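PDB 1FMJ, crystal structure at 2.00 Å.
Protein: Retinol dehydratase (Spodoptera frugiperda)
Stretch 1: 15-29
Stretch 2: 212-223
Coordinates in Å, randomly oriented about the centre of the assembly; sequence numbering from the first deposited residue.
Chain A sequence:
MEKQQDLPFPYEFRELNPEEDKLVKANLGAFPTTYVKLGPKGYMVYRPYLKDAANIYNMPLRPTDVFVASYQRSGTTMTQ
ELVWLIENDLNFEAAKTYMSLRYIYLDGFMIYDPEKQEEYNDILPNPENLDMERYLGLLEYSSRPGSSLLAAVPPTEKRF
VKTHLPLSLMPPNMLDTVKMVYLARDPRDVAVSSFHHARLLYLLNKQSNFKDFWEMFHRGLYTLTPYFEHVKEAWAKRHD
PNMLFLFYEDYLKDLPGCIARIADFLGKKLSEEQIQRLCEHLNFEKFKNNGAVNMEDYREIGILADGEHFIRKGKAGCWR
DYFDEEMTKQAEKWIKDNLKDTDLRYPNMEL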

ATOM      1  N   GLU A  15       3.630  22.918  -3.360  1.00 32.04           N
ATOM      2  CA  GLU A  15       4.062  22.339  -4.615  1.00 32.80           C
ATOM      3  C   GLU A  15       5.504  21.930  -4.377  1.00 32.89           C
ATOM      4  O   GLU A  15       6.117  22.350  -3.393  1.00 32.67           O
ATOM      5  CB  GLU A  15       4.002  23.388  -5.722  1.00 33.44           C
ATOM      6  CG  GLU A  15       2.621  23.994  -5.955  1.00 34.71           C
ATOM      7  CD  GLU A  15       1.649  23.010  -6.570  1.00 35.46           C
ATOM      8  OE1 GLU A  15       2.070  22.261  -7.479  1.00 35.28           O
ATOM      9  OE2 GLU A  15       0.464  22.993  -6.158  1.00 37.18           O
ATOM     10  N   LEU A  16       6.038  21.100  -5.262  1.00 32.55           N
ATOM     11  CA  LEU A  16       7.421  20.666  -5.150  1.00 32.16           C
ATOM     12  C   LEU A  16       8.286  21.830  -5.637  1.00 32.32           C
ATOM     13  O   LEU A  16       7.908  22.532  -6.575  1.00 31.51           O
ATOM     14  CB  LEU A  16       7.643  19.430  -6.026  1.00 32.50           C
ATOM     15  CG  LEU A  16       6.985  18.146  -5.508  1.00 32.86           C
ATOM     16  CD1 LEU A  16       6.774  17.127  -6.625  1.00 33.11           C
ATOM     17  CD2 LEU A  16       7.864  17.574  -4.409  1.00 32.23           C
ATOM     18  N   ASN A  17       9.428  22.062  -4.997  1.00 32.46           N
ATOM     19  CA  ASN A  17      10.294  23.153  -5.440  1.00 32.56           C
ATOM     20  C   ASN A  17      10.960  22.719  -6.743  1.00 32.51           C
ATOM     21  O   ASN A  17      10.782  21.586  -7.184  1.00 31.56           O
ATOM     22  CB  ASN A  17      11.341  23.504  -4.369  1.00 31.94           C
ATOM     23  CG  ASN A  17      12.212  22.328  -3.979  1.00 32.09           C
ATOM     24  OD1 ASN A  17      12.878  21.719  -4.817  1.00 30.65           O
ATOM     25  ND2 ASN A  17      12.228  22.016  -2.688  1.00 31.48           N
ATOM     26  N   PRO A  18      11.717  23.616  -7.391  1.00 32.65           N
ATOM     27  CA  PRO A  18      12.362  23.225  -8.650  1.00 32.72           C
ATOM     28  C   PRO A  18      13.181  21.936  -8.581  1.00 32.66           C
ATOM     29  O   PRO A  18      13.013  21.045  -9.414  1.00 31.56           O
ATOM     30  CB  PRO A  18      13.217  24.441  -8.982  1.00 32.97           C
ATOM     31  CG  PRO A  18      12.383  25.573  -8.447  1.00 33.21           C
ATOM     32  CD  PRO A  18      11.946  25.045  -7.104  1.00 32.52           C
ATOM     33  N   GLU A  19      14.057  21.839  -7.585  1.00 32.94           N
ATOM     34  CA  GLU A  19      14.914  20.667  -7.435  1.00 34.02           C
ATOM     35  C   GLU A  19      14.127  19.371  -7.302  1.00 33.01           C
ATOM     36  O   GLU A  19      14.435  18.381  -7.958  1.00 33.35           O
ATOM     37  CB  GLU A  19      15.837  20.828  -6.221  1.00 35.21           C
ATOM     38  CG  GLU A  19      16.839  19.698  -6.072  1.00 37.92           C
ATOM     39  CD  GLU A  19      17.730  19.859  -4.852  1.00 40.51           C
ATOM     40  OE1 GLU A  19      17.196  19.849  -3.721  1.00 42.01           O
ATOM     41  OE2 GLU A  19      18.963  19.991  -5.025  1.00 41.80           O
ATOM     42  N   GLU A  20      13.117  19.375  -6.441  1.00 32.67           N
ATOM     43  CA  GLU A  20      12.294  18.193  -6.230  1.00 32.14           C
ATOM     44  C   GLU A  20      11.522  17.883  -7.511  1.00 32.46           C
ATOM     45  O   GLU A  20      11.553  16.756  -8.015  1.00 31.80           O
ATOM     46  CB  GLU A  20      11.308  18.436  -5.085  1.00 30.36           C
ATOM     47  CG  GLU A  20      11.954  18.868  -3.782  1.00 29.25           C
ATOM     48  CD  GLU A  20      10.938  19.349  -2.768  1.00 28.40           C
ATOM     49  OE1 GLU A  20      10.109  20.215  -3.125  1.00 27.34           O
ATOM     50  OE2 GLU A  20      10.969  18.873  -1.614  1.00 29.27           O
ATOM     51  N   ASP A  21      10.828  18.888  -8.029  1.00 32.46           N
ATOM     52  CA  ASP A  21      10.054  18.712  -9.246  1.00 34.30           C
ATOM     53  C   ASP A  21      10.946  18.187 -10.362  1.00 34.46           C
ATOM     54  O   ASP A  21      10.494  17.448 -11.230  1.00 35.92           O
ATOM     55  CB  ASP A  21       9.421  20.039  -9.675  1.00 34.11           C
ATOM     56  CG  ASP A  21       8.447  19.873 -10.827  1.00 34.97           C
ATOM     57  OD1 ASP A  21       7.394  19.228 -10.627  1.00 35.33           O
ATOM     58  OD2 ASP A  21       8.732  20.383 -11.936  1.00 35.03           O
ATOM     59  N   LYS A  22      12.222  18.551 -10.339  1.00 34.66           N
ATOM     60  CA  LYS A  22      13.112  18.091 -11.389  1.00 34.88           C
ATOM     61  C   LYS A  22      13.361  16.589 -11.321  1.00 34.01           C
ATOM     62  O   LYS A  22      13.291  15.902 -12.342  1.00 33.42           O
ATOM     63  CB  LYS A  22      14.445  18.846 -11.347  1.00 36.28           C
ATOM     64  CG  LYS A  22      15.266  18.658 -12.621  1.00 37.68           C
ATOM     65  CD  LYS A  22      16.395  19.675 -12.735  1.00 38.89           C
ATOM     66  CE  LYS A  22      17.125  19.542 -14.072  1.00 39.74           C
ATOM     67  NZ  LYS A  22      18.245  20.510 -14.196  1.00 39.43           N
ATOM     68  N   LEU A  23      13.651  16.083 -10.125  1.00 33.08           N
ATOM     69  CA  LEU A  23      13.913  14.659  -9.943  1.00 32.73           C
ATOM     70  C   LEU A  23      12.667  13.816 -10.183  1.00 33.34           C
ATOM     71  O   LEU A  23      12.753  12.686 -10.665  1.00 32.77           O
ATOM     72  CB  LEU A  23      14.439  14.378  -8.535  1.00 30.93           C
ATOM     73  CG  LEU A  23      14.688  12.894  -8.236  1.00 31.63           C
ATOM     74  CD1 LEU A  23      15.806  12.384  -9.140  1.00 31.32           C
ATOM     75  CD2 LEU A  23      15.053  12.696  -6.765  1.00 28.88           C
ATOM     76  N   VAL A  24      11.508  14.354  -9.834  1.00 33.78           N
ATOM     77  CA  VAL A  24      10.274  13.611 -10.045  1.00 33.91           C
ATOM     78  C   VAL A  24       9.895  13.606 -11.527  1.00 34.56           C
ATOM     79  O   VAL A  24       9.671  12.549 -12.115  1.00 34.89           O
ATOM     80  CB  VAL A  24       9.117  14.208  -9.235  1.00 32.96           C
ATOM     81  CG1 VAL A  24       7.831  13.474  -9.556  1.00 31.89           C
ATOM     82  CG2 VAL A  24       9.422  14.111  -7.757  1.00 32.32           C
ATOM     83  N   LYS A  25       9.828  14.793 -12.123  1.00 35.59           N
ATOM     84  CA  LYS A  25       9.472  14.937 -13.533  1.00 37.12           C
ATOM     85  C   LYS A  25      10.477  14.257 -14.463  1.00 37.44           C
ATOM     86  O   LYS A  25      10.365  14.357 -15.687  1.00 38.28           O
ATOM     87  CB  LYS A  25       9.378  16.422 -13.904  1.00 37.66           C
ATOM     88  CG  LYS A  25       8.207  17.168 -13.286  1.00 38.18           C
ATOM     89  CD  LYS A  25       6.896  16.764 -13.939  1.00 38.86           C
ATOM     90  CE  LYS A  25       5.742  17.583 -13.395  1.00 39.12           C
ATOM     91  NZ  LYS A  25       5.659  17.478 -11.917  1.00 39.54           N
ATOM     92  N   ALA A  26      11.456  13.573 -13.880  1.00 37.33           N
ATOM     93  CA  ALA A  26      12.479  12.882 -14.654  1.00 36.84           C
ATOM     94  C   ALA A  26      12.315  11.369 -14.549  1.00 37.17           C
ATOM     95  O   ALA A  26      13.038  10.607 -15.189  1.00 37.08           O
ATOM     96  CB  ALA A  26      13.856  13.293 -14.165  1.00 37.03           C
ATOM     97  N   ASN A  27      11.360  10.944 -13.732  1.00 36.34           N
ATOM     98  CA  ASN A  27      11.087   9.528 -13.534  1.00 36.02           C
ATOM     99  C   ASN A  27       9.597   9.232 -13.618  1.00 34.01           C
ATOM    100  O   ASN A  27       9.198   8.147 -14.040  1.00 33.17           O
ATOM    101  CB  ASN A  27      11.597   9.077 -12.165  1.00 37.93           C
ATOM    102  CG  ASN A  27      13.097   8.893 -12.131  1.00 41.25           C
ATOM    103  OD1 ASN A  27      13.864   9.781 -12.529  1.00 42.67           O
ATOM    104  ND2 ASN A  27      13.530   7.734 -11.645  1.00 42.09           N
ATOM    105  N   LEU A  28       8.783  10.203 -13.214  1.00 32.31           N
ATOM    106  CA  LEU A  28       7.332  10.040 -13.211  1.00 30.86           C
ATOM    107  C   LEU A  28       6.642  11.080 -14.095  1.00 30.65           C
ATOM    108  O   LEU A  28       5.411  11.133 -14.152  1.00 30.03           O
ATOM    109  CB  LEU A  28       6.811  10.181 -11.780  1.00 30.12           C
ATOM    110  CG  LEU A  28       7.678   9.596 -10.658  1.00 29.61           C
ATOM    111  CD1 LEU A  28       7.202  10.107  -9.314  1.00 29.80           C
ATOM    112  CD2 LEU A  28       7.614   8.085 -10.703  1.00 30.38           C
ATOM    113  N   GLY A  29       7.439  11.898 -14.778  1.00 29.56           N
ATOM    114  CA  GLY A  29       6.901  12.952 -15.626  1.00 29.23           C
ATOM    115  C   GLY A  29       5.820  12.551 -16.615  1.00 28.78           C
ATOM    116  O   GLY A  29       4.814  13.242 -16.755  1.00 29.59           O
ATOM    117  N   ASP A 212      17.396   5.505 -10.273  1.00 24.13           N
ATOM    118  CA  ASP A 212      16.690   6.784 -10.317  1.00 24.88           C
ATOM    119  C   ASP A 212      15.476   6.666  -9.400  1.00 24.27           C
ATOM    120  O   ASP A 212      15.062   7.629  -8.760  1.00 23.17           O
ATOM    121  CB  ASP A 212      16.183   7.116 -11.720  1.00 27.70           C
ATOM    122  CG  ASP A 212      17.293   7.297 -12.721  1.00 29.17           C
ATOM    123  OD1 ASP A 212      18.354   7.828 -12.342  1.00 30.44           O
ATOM    124  OD2 ASP A 212      17.084   6.921 -13.895  1.00 31.95           O
ATOM    125  N   PHE A 213      14.898   5.474  -9.359  1.00 23.45           N
ATOM    126  CA  PHE A 213      13.734   5.249  -8.517  1.00 22.83           C
ATOM    127  C   PHE A 213      14.176   5.326  -7.056  1.00 23.31           C
ATOM    128  O   PHE A 213      13.479   5.902  -6.219  1.00 23.40           O
ATOM    129  CB  PHE A 213      13.110   3.883  -8.810  1.00 20.94           C
ATOM    130  CG  PHE A 213      11.824   3.641  -8.070  1.00 21.70           C
ATOM    131  CD1 PHE A 213      10.626   4.180  -8.537  1.00 21.61           C
ATOM    132  CD2 PHE A 213      11.815   2.932  -6.875  1.00 20.60           C
ATOM    133  CE1 PHE A 213       9.438   4.015  -7.818  1.00 20.03           C
ATOM    134  CE2 PHE A 213      10.629   2.763  -6.149  1.00 21.68           C
ATOM    135  CZ  PHE A 213       9.442   3.306  -6.624  1.00 19.30           C
ATOM    136  N   TRP A 214      15.343   4.752  -6.762  1.00 23.46           N
ATOM    137  CA  TRP A 214      15.889   4.756  -5.405  1.00 23.04           C
ATOM    138  C   TRP A 214      16.218   6.156  -4.903  1.00 23.55           C
ATOM    139  O   TRP A 214      16.004   6.463  -3.730  1.00 23.99           O
ATOM    140  CB  TRP A 214      17.140   3.884  -5.331  1.00 22.32           C
ATOM    141  CG  TRP A 214      17.968   4.129  -4.093  1.00 21.98           C
ATOM    142  CD1 TRP A 214      19.176   4.764  -4.027  1.00 22.81           C
ATOM    143  CD2 TRP A 214      17.646   3.743  -2.753  1.00 21.20           C
ATOM    144  NE1 TRP A 214      19.628   4.793  -2.730  1.00 22.29           N
ATOM    145  CE2 TRP A 214      18.708   4.172  -1.927  1.00 21.31           C
ATOM    146  CE3 TRP A 214      16.559   3.073  -2.168  1.00 20.06           C
ATOM    147  CZ2 TRP A 214      18.720   3.953  -0.545  1.00 21.06           C
ATOM    148  CZ3 TRP A 214      16.569   2.856  -0.796  1.00 21.64           C
ATOM    149  CH2 TRP A 214      17.644   3.296   0.001  1.00 21.69           C
ATOM    150  N   GLU A 215      16.758   6.996  -5.777  1.00 24.37           N
ATOM    151  CA  GLU A 215      17.087   8.368  -5.398  1.00 25.45           C
ATOM    152  C   GLU A 215      15.817   9.063  -4.919  1.00 24.71           C
ATOM    153  O   GLU A 215      15.795   9.723  -3.883  1.00 24.30           O
ATOM    154  CB  GLU A 215      17.643   9.146  -6.591  1.00 26.28           C
ATOM    155  CG  GLU A 215      19.007   8.689  -7.094  1.00 29.55           C
ATOM    156  CD  GLU A 215      20.094   8.811  -6.039  1.00 31.72           C
ATOM    157  OE1 GLU A 215      19.987   9.718  -5.179  1.00 30.96           O
ATOM    158  OE2 GLU A 215      21.057   8.006  -6.083  1.00 32.08           O
ATOM    159  N   MET A 216      14.760   8.903  -5.706  1.00 24.44           N
ATOM    160  CA  MET A 216      13.467   9.505  -5.429  1.00 22.21           C
ATOM    161  C   MET A 216      12.868   8.946  -4.151  1.00 21.27           C
ATOM    162  O   MET A 216      12.479   9.698  -3.252  1.00 19.84           O
ATOM    163  CB  MET A 216      12.537   9.249  -6.623  1.00 24.19           C
ATOM    164  CG  MET A 216      11.077   9.647  -6.438  1.00 27.00           C
ATOM    165  SD  MET A 216      10.164   9.599  -8.025  1.00 33.34           S
ATOM    166  CE  MET A 216      10.681   7.983  -8.696  1.00 32.06           C
ATOM    167  N   PHE A 217      12.820   7.620  -4.064  1.00 19.26           N
ATOM    168  CA  PHE A 217      12.252   6.951  -2.903  1.00 19.30           C
ATOM    169  C   PHE A 217      12.912   7.251  -1.559  1.00 18.79           C
ATOM    170  O   PHE A 217      12.209   7.474  -0.576  1.00 18.49           O
ATOM    171  CB  PHE A 217      12.252   5.442  -3.113  1.00 19.42           C
ATOM    172  CG  PHE A 217      11.726   4.675  -1.940  1.00 19.18           C
ATOM    173  CD1 PHE A 217      10.356   4.531  -1.743  1.00 19.98           C
ATOM    174  CD2 PHE A 217      12.595   4.089  -1.034  1.00 20.31           C
ATOM    175  CE1 PHE A 217       9.863   3.809  -0.659  1.00 19.10           C
ATOM    176  CE2 PHE A 217      12.106   3.362   0.057  1.00 20.26           C
ATOM    177  CZ  PHE A 217      10.740   3.226   0.240  1.00 18.17           C
ATOM    178  N   HIS A 218      14.244   7.246  -1.488  1.00 19.85           N
ATOM    179  CA  HIS A 218      14.883   7.512  -0.195  1.00 21.46           C
ATOM    180  C   HIS A 218      14.958   8.993   0.148  1.00 21.91           C
ATOM    181  O   HIS A 218      15.257   9.349   1.282  1.00 23.23           O
ATOM    182  CB  HIS A 218      16.281   6.870  -0.094  1.00 20.91           C
ATOM    183  CG  HIS A 218      17.384   7.643  -0.753  1.00 22.09           C
ATOM    184  ND1 HIS A 218      17.451   7.838  -2.117  1.00 22.69           N
ATOM    185  CD2 HIS A 218      18.521   8.175  -0.243  1.00 22.89           C
ATOM    186  CE1 HIS A 218      18.584   8.450  -2.420  1.00 21.93           C
ATOM    187  NE2 HIS A 218      19.251   8.665  -1.301  1.00 23.23           N
ATOM    188  N   ARG A 219      14.669   9.851  -0.823  1.00 22.57           N
ATOM    189  CA  ARG A 219      14.689  11.287  -0.586  1.00 23.83           C
ATOM    190  C   ARG A 219      13.288  11.779  -0.239  1.00 23.37           C
ATOM    191  O   ARG A 219      13.051  12.984  -0.122  1.00 23.64           O
ATOM    192  CB  ARG A 219      15.209  12.042  -1.812  1.00 24.36           C
ATOM    193  CG  ARG A 219      16.727  12.079  -1.927  1.00 27.55           C
ATOM    194  CD  ARG A 219      17.154  13.213  -2.843  1.00 29.99           C
ATOM    195  NE  ARG A 219      16.557  14.485  -2.428  1.00 32.56           N
ATOM    196  CZ  ARG A 219      16.689  15.636  -3.087  1.00 33.28           C
ATOM    197  NH1 ARG A 219      17.408  15.687  -4.201  1.00 32.95           N
ATOM    198  NH2 ARG A 219      16.082  16.733  -2.642  1.00 33.10           N
ATOM    199  N   GLY A 220      12.370  10.836  -0.060  1.00 22.70           N
ATOM    200  CA  GLY A 220      10.999  11.185   0.267  1.00 22.82           C
ATOM    201  C   GLY A 220      10.277  11.853  -0.888  1.00 22.71           C
ATOM    202  O   GLY A 220       9.413  12.716  -0.680  1.00 22.42           O
ATOM    203  N   LEU A 221      10.623  11.462  -2.114  1.00 22.53           N
ATOM    204  CA  LEU A 221       9.984  12.047  -3.289  1.00 21.90           C
ATOM    205  C   LEU A 221       9.108  11.064  -4.062  1.00 21.71           C
ATOM    206  O   LEU A 221       8.736  11.313  -5.209  1.00 23.23           O
ATOM    207  CB  LEU A 221      11.038  12.683  -4.204  1.00 21.85           C
ATOM    208  CG  LEU A 221      11.601  13.972  -3.587  1.00 21.11           C
ATOM    209  CD1 LEU A 221      12.723  14.539  -4.435  1.00 20.73           C
ATOM    210  CD2 LEU A 221      10.468  14.983  -3.433  1.00 21.33           C
ATOM    211  N   TYR A 222       8.801   9.928  -3.451  1.00 20.58           N
ATOM    212  CA  TYR A 222       7.906   8.987  -4.105  1.00 20.46           C
ATOM    213  C   TYR A 222       6.618   8.945  -3.299  1.00 19.14           C
ATOM    214  O   TYR A 222       6.545   9.473  -2.184  1.00 19.32           O
ATOM    215  CB  TYR A 222       8.498   7.579  -4.225  1.00 19.91           C
ATOM    216  CG  TYR A 222       7.638   6.681  -5.103  1.00 19.20           C
ATOM    217  CD1 TYR A 222       7.400   6.999  -6.444  1.00 18.86           C
ATOM    218  CD2 TYR A 222       7.006   5.562  -4.574  1.00 19.18           C
ATOM    219  CE1 TYR A 222       6.538   6.212  -7.232  1.00 19.88           C
ATOM    220  CE2 TYR A 222       6.152   4.779  -5.340  1.00 18.38           C
ATOM    221  CZ  TYR A 222       5.917   5.105  -6.662  1.00 19.37           C
ATOM    222  OH  TYR A 222       5.050   4.335  -7.396  1.00 18.81           O
ATOM    223  N   THR A 223       5.605   8.326  -3.882  1.00 20.19           N
ATOM    224  CA  THR A 223       4.279   8.220  -3.281  1.00 19.04           C
ATOM    225  C   THR A 223       4.233   7.831  -1.799  1.00 19.23           C
ATOM    226  O   THR A 223       4.746   6.794  -1.387  1.00 18.50           O
ATOM    227  CB  THR A 223       3.407   7.234  -4.098  1.00 20.82           C
ATOM    228  OG1 THR A 223       3.484   7.585  -5.489  1.00 20.19           O
ATOM    229  CG2 THR A 223       1.945   7.301  -3.647  1.00 19.35           C
TER
HETATM  230  O   HOH W   1      13.563  17.155  -0.456  1.00 39.23           O

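Two helices, 18-24 and 212-218, run roughly antiparallel with their axes 10.5 Å apart at closest approach, and the contact between the stretches is mostly apolar. Leu16, just ahead of the first helix, opens it: its CD2 lies 3.8 Å from Leu221 CD2. Asn17 does not touch the other stretch but fixes the helix start, accepting the capping bond from Glu20 N at its OD1 (2.9 Å), while Asn17 N returns a hydrogen bond to Glu20 OE1 (2.7 Å).

Glu19 points sideways at its CB, yet an extended t,t chain carries its carboxylate to the exposed margin, where OE1 forms a salt bridge with Arg219 NH2. The bond from Arg219 NH2 to Glu19 OE1, at 3.5 Å, is weak, more a peripheral charge pairing than a tight clamp. Glu20 serves two ends: its CB packs 3.9 Å from Leu221 CD2, and water 1 weakly links its OE2 to Arg219 NH2.

Leu23, one turn after Glu19, is the central knob. With chi1 t and chi2 p, its CD2 reaches Met216 CA and Leu221 CD1, each at 3.8 Å. Leu221 answers from the second stretch, burying 91 Å² against the 89 Å² of Leu23; branched aliphatic chains fill this space without needing polar partners. Val24 adds a compact flank, CG2 standing 4.2 Å from Leu221 CB. Val24 CG2 also lies 3.8 Å from Leu221 O, a carbonyl buried here without a partner, so the apolar packing carries a polar cost.

Past the helix, Asn27 points toward the second stretch and sets its CB 3.8 Å from Met216 CE; its amide makes no hydrogen bond across the contact. Leu28 closes the interface: CD1 meets Met216 SD at 3.3 Å, and CD2 approaches the edge of the Tyr222 ring, 4.1 Å from CE1. The long, unbranched Met216 suits this position, spanning from Leu23 to Leu28.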